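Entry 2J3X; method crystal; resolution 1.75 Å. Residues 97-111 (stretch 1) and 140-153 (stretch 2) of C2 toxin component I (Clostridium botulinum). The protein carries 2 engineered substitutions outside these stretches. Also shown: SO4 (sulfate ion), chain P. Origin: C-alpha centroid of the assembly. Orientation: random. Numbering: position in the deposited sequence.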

# COMPACT_ATOMS: atom_id res chain seq x y z
N ASP A 97 12.47 -10.70 -19.95
CA ASP A 97 11.18 -10.26 -19.40
C ASP A 97 10.33 -11.50 -19.14
O ASP A 97 10.60 -12.56 -19.70
N ALA A 98 9.26 -11.38 -18.32
CA ALA A 98 8.43 -12.55 -18.05
C ALA A 98 7.01 -12.04 -18.13
O ALA A 98 6.71 -10.98 -17.58
N ILE A 99 6.14 -12.79 -18.80
CA ILE A 99 4.74 -12.39 -18.93
C ILE A 99 3.91 -13.39 -18.11
O ILE A 99 4.12 -14.60 -18.20
N GLY A 100 2.91 -12.90 -17.38
CA GLY A 100 2.05 -13.84 -16.67
C GLY A 100 1.01 -13.05 -15.88
O GLY A 100 0.74 -11.90 -16.20
N TYR A 101 0.39 -13.69 -14.91
CA TYR A 101 -0.81 -13.16 -14.28
C TYR A 101 -0.48 -12.87 -12.83
O TYR A 101 -0.06 -13.79 -12.08
N VAL A 102 -0.66 -11.62 -12.41
CA VAL A 102 -0.36 -11.31 -11.01
C VAL A 102 -1.54 -11.60 -10.07
O VAL A 102 -2.69 -11.53 -10.46
N ASN A 103 -1.23 -11.93 -8.82
CA ASN A 103 -2.30 -12.33 -7.89
C ASN A 103 -3.02 -11.12 -7.28
O ASN A 103 -2.75 -10.76 -6.11
N PHE A 104 -3.87 -10.44 -8.07
CA PHE A 104 -4.79 -9.38 -7.53
C PHE A 104 -6.21 -9.87 -7.68
O PHE A 104 -6.61 -10.24 -8.81
N THR A 105 -6.98 -9.84 -6.59
CA THR A 105 -8.44 -10.06 -6.65
C THR A 105 -9.18 -8.76 -6.86
O THR A 105 -8.56 -7.67 -6.71
N PRO A 106 -10.49 -8.81 -7.21
CA PRO A 106 -11.23 -7.53 -7.28
C PRO A 106 -11.09 -6.68 -6.02
O PRO A 106 -10.88 -5.49 -6.14
N LYS A 107 -11.19 -7.30 -4.83
CA LYS A 107 -11.11 -6.47 -3.59
C LYS A 107 -9.79 -5.71 -3.53
O LYS A 107 -9.76 -4.56 -3.07
N GLU A 108 -8.70 -6.35 -3.97
CA GLU A 108 -7.37 -5.71 -3.99
C GLU A 108 -7.18 -4.62 -5.05
O GLU A 108 -6.14 -3.94 -5.08
N LEU A 109 -8.16 -4.50 -5.96
CA LEU A 109 -8.24 -3.39 -6.91
C LEU A 109 -9.29 -2.40 -6.44
O LEU A 109 -9.75 -1.59 -7.20
N GLY A 110 -9.70 -2.51 -5.17
CA GLY A 110 -10.75 -1.62 -4.65
C GLY A 110 -12.15 -1.80 -5.23
O GLY A 110 -12.96 -0.86 -5.21
N ILE A 111 -12.45 -3.00 -5.73
CA ILE A 111 -13.74 -3.29 -6.36
C ILE A 111 -14.56 -4.12 -5.43
O ILE A 111 -14.22 -5.29 -5.11
N GLU A 140 -3.32 3.22 -9.01
CA GLU A 140 -2.14 2.40 -8.66
C GLU A 140 -2.39 1.62 -7.39
O GLU A 140 -2.73 2.21 -6.33
N TYR A 141 -2.27 0.30 -7.49
CA TYR A 141 -2.67 -0.60 -6.39
C TYR A 141 -1.48 -1.40 -5.90
O TYR A 141 -0.96 -2.26 -6.62
N THR A 142 -1.05 -1.15 -4.66
CA THR A 142 0.15 -1.80 -4.18
C THR A 142 -0.11 -3.19 -3.60
O THR A 142 -1.05 -3.40 -2.79
N LYS A 143 0.75 -4.15 -3.97
CA LYS A 143 0.78 -5.45 -3.35
C LYS A 143 1.82 -5.40 -2.23
O LYS A 143 3.01 -5.39 -2.46
N PHE A 144 1.34 -5.28 -0.99
CA PHE A 144 2.27 -5.14 0.13
C PHE A 144 3.14 -6.36 0.37
O PHE A 144 4.32 -6.21 0.73
N SER A 145 2.61 -7.55 0.09
CA SER A 145 3.33 -8.79 0.32
C SER A 145 4.17 -9.07 -0.93
O SER A 145 4.18 -8.26 -1.85
N PHE A 146 4.89 -10.18 -0.92
CA PHE A 146 5.50 -10.69 -2.16
C PHE A 146 4.37 -10.84 -3.17
O PHE A 146 3.22 -11.14 -2.79
N ILE A 147 4.70 -10.66 -4.44
CA ILE A 147 3.73 -10.78 -5.51
C ILE A 147 4.08 -12.05 -6.30
O ILE A 147 5.26 -12.43 -6.41
N SER A 148 3.05 -12.77 -6.75
CA SER A 148 3.25 -14.03 -7.48
C SER A 148 2.86 -13.78 -8.92
O SER A 148 1.89 -13.07 -9.17
N LEU A 149 3.61 -14.33 -9.87
CA LEU A 149 3.27 -14.19 -11.29
C LEU A 149 2.99 -15.58 -11.84
O LEU A 149 3.95 -16.35 -12.05
N GLY A 150 1.71 -15.93 -12.01
CA GLY A 150 1.33 -17.27 -12.54
C GLY A 150 1.70 -17.34 -14.02
O GLY A 150 1.49 -16.39 -14.75
N LEU A 151 2.30 -18.45 -14.44
CA LEU A 151 2.89 -18.48 -15.77
C LEU A 151 2.00 -19.03 -16.85
O LEU A 151 2.30 -18.86 -18.04
N ASN A 152 0.89 -19.67 -16.47
CA ASN A 152 -0.04 -20.12 -17.51
C ASN A 152 -1.48 -20.13 -17.00
O ASN A 152 -1.73 -19.73 -15.83
N ASP A 153 -2.42 -20.57 -17.85
CA ASP A 153 -3.84 -20.37 -17.45
C ASP A 153 -4.26 -21.28 -16.30
O ASP A 153 -5.36 -21.10 -15.75

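What pairs the two strands? Tyr101 N donates to Gly150 O (2.9 Å) and Gly150 N returns a bond to Tyr101 O (2.8 Å), so the N and O of both residues are satisfied in an antiparallel hydrogen-bonded pair. On the sheet face opposite Tyr101, Val102 (m) and Leu149 (t, p) meet, CG1 to CD1 at 3.8 Å, and Ala98 CB lies 4.0 Å from Leu149 CD2.

Where does the Tyr101 hydroxyl find a partner? With chi1 m, the ring reaches along the other stretch until OH donates to Asp153 OD1 at 2.7 Å. Elsewhere along the contact, water 1 donates to both Ile99 O (2.7 Å) and Leu151 O (2.8 Å), bridging two acceptors that cannot bond to each other.

How is Asn103 satisfied? Its p rotamer brings OD1 to Ser148 N (2.9 Å, nearly linear), while ND2 donates to water 2 (3.0 Å) and weakly to sulfate O3 (3.3 Å). Water 2 in turn donates to Phe146 O (2.7 Å).

What holds the Lys143 ammonium? NZ donates to Asn103 O and forms a salt bridge with Glu108 OE2, both at 2.8 Å. The lysine's CD covers one face of the Phe104 ring (m), whose CE1 touches Ile147 CD1 at 3.9 Å. Beyond, Leu109 CA sits over the Tyr141 ring, 3.9 Å from its centroid.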

# COMPACT_ATOMS: atom_id res chain seq x y z
CB ASP A 97 10.43 -9.40 -20.40
CG ASP A 97 11.02 -8.01 -20.60
OD1 ASP A 97 12.05 -7.62 -19.98
OD2 ASP A 97 10.40 -7.28 -21.40
CB ALA A 98 8.71 -13.13 -16.66
CB ILE A 99 4.33 -12.46 -20.40
CG1 ILE A 99 5.13 -11.39 -21.19
CG2 ILE A 99 2.81 -12.24 -20.58
CD1 ILE A 99 5.06 -11.61 -22.65
CB TYR A 101 -1.90 -14.20 -14.30
CG TYR A 101 -2.30 -14.64 -15.68
CD1 TYR A 101 -2.76 -13.71 -16.62
CD2 TYR A 101 -2.19 -16.00 -16.06
CE1 TYR A 101 -3.18 -14.14 -17.91
CE2 TYR A 101 -2.57 -16.43 -17.38
CZ TYR A 101 -3.06 -15.50 -18.27
OH TYR A 101 -3.45 -15.87 -19.56
CB VAL A 102 0.16 -9.85 -10.82
CG1 VAL A 102 1.61 -9.73 -11.31
CG2 VAL A 102 -0.68 -8.83 -11.58
CB ASN A 103 -1.78 -13.32 -6.86
CG ASN A 103 -0.60 -12.79 -6.03
OD1 ASN A 103 0.26 -11.98 -6.46
ND2 ASN A 103 -0.51 -13.33 -4.82
CB PHE A 104 -4.70 -8.03 -8.24
CG PHE A 104 -3.55 -7.21 -7.81
CD1 PHE A 104 -2.26 -7.43 -8.35
CD2 PHE A 104 -3.75 -6.15 -6.94
CE1 PHE A 104 -1.19 -6.64 -7.95
CE2 PHE A 104 -2.68 -5.40 -6.50
CZ PHE A 104 -1.41 -5.62 -7.01
CB THR A 105 -8.95 -10.65 -5.30
OG1 THR A 105 -8.66 -9.71 -4.28
CG2 THR A 105 -8.22 -11.96 -4.99
CB PRO A 106 -12.68 -7.96 -7.52
CG PRO A 106 -12.54 -9.32 -8.26
CD PRO A 106 -11.32 -9.97 -7.63
CB LYS A 107 -11.23 -7.31 -2.29
CG LYS A 107 -12.64 -7.67 -1.95
CD LYS A 107 -12.64 -8.78 -0.90
CE LYS A 107 -14.10 -9.17 -0.58
NZ LYS A 107 -14.28 -10.00 0.67
CB GLU A 108 -6.29 -6.78 -4.17
CG GLU A 108 -6.27 -7.80 -3.05
CD GLU A 108 -5.15 -8.79 -3.26
OE1 GLU A 108 -5.29 -9.64 -4.16
OE2 GLU A 108 -4.12 -8.69 -2.56
CB LEU A 109 -8.59 -3.93 -8.33
CG LEU A 109 -7.56 -4.90 -8.88
CD1 LEU A 109 -8.10 -5.55 -10.15
CD2 LEU A 109 -6.20 -4.22 -9.18
CB ILE A 111 -13.57 -4.03 -7.72
CG1 ILE A 111 -12.83 -3.13 -8.71
CG2 ILE A 111 -14.96 -4.59 -8.23
CD1 ILE A 111 -12.46 -3.98 -10.01
CB GLU A 140 -0.93 3.31 -8.50
CG GLU A 140 0.38 2.55 -8.25
CD GLU A 140 1.58 3.47 -8.38
OE1 GLU A 140 1.48 4.67 -8.04
OE2 GLU A 140 2.64 2.98 -8.82
CB TYR A 141 -3.72 -1.58 -6.91
CG TYR A 141 -4.97 -0.88 -7.38
CD1 TYR A 141 -5.95 -0.45 -6.47
CD2 TYR A 141 -5.19 -0.66 -8.77
CE1 TYR A 141 -7.12 0.19 -6.94
CE2 TYR A 141 -6.33 -0.04 -9.23
CZ TYR A 141 -7.31 0.38 -8.31
OH TYR A 141 -8.45 1.00 -8.77
CB THR A 142 0.78 -0.90 -3.07
OG1 THR A 142 0.89 0.43 -3.60
CG2 THR A 142 2.15 -1.44 -2.58
CB LYS A 143 1.16 -6.52 -4.40
CG LYS A 143 1.02 -7.96 -3.82
CD LYS A 143 -0.43 -8.47 -3.90
CE LYS A 143 -0.52 -9.91 -3.38
NZ LYS A 143 -1.98 -10.24 -3.48
CB PHE A 144 1.49 -4.78 1.41
CG PHE A 144 0.67 -3.54 1.26
CD1 PHE A 144 1.27 -2.27 1.07
CD2 PHE A 144 -0.73 -3.64 1.30
CE1 PHE A 144 0.45 -1.10 0.96
CE2 PHE A 144 -1.55 -2.50 1.18
CZ PHE A 144 -0.96 -1.23 1.00
CB SER A 145 2.38 -9.97 0.54
OG SER A 145 1.56 -10.17 -0.64
CB PHE A 146 6.08 -12.06 -1.89
CG PHE A 146 7.10 -12.04 -0.80
CD1 PHE A 146 8.36 -11.43 -1.01
CD2 PHE A 146 6.77 -12.55 0.46
CE1 PHE A 146 9.34 -11.40 0.02
CE2 PHE A 146 7.73 -12.53 1.50
CZ PHE A 146 9.00 -11.96 1.29
CB ILE A 147 3.72 -9.47 -6.35
CG1 ILE A 147 2.52 -9.37 -7.28
CG2 ILE A 147 5.05 -9.29 -7.10
CD1 ILE A 147 2.48 -8.03 -8.06
CB SER A 148 2.36 -15.12 -6.92
OG SER A 148 2.74 -15.45 -5.57
CB LEU A 149 4.42 -13.56 -12.05
CG LEU A 149 4.09 -13.28 -13.53
CD1 LEU A 149 3.35 -11.93 -13.81
CD2 LEU A 149 5.39 -13.31 -14.40
CB LEU A 151 4.22 -19.27 -15.78
CG LEU A 151 5.27 -18.57 -14.91
CD1 LEU A 151 6.57 -19.39 -14.92
CD2 LEU A 151 5.53 -17.15 -15.35
CB ASN A 152 0.37 -21.50 -18.10
CG ASN A 152 0.31 -22.63 -17.08
OD1 ASN A 152 -0.50 -22.60 -16.15
ND2 ASN A 152 1.19 -23.63 -17.23
CB ASP A 153 -4.82 -20.51 -18.62
CG ASP A 153 -4.73 -19.38 -19.60
OD1 ASP A 153 -3.85 -18.49 -19.50
OD2 ASP A 153 -5.56 -19.41 -20.53
S SO4 P . -1.52 -15.71 -1.03
O1 SO4 P . -0.69 -16.87 -1.38
O2 SO4 P . -0.85 -14.81 -0.07
O3 SO4 P . -1.85 -14.93 -2.23
O4 SO4 P . -2.71 -16.22 -0.33
O HOH W 1 4.41 -17.20 -18.71
O HOH W 2 2.11 -13.55 -3.45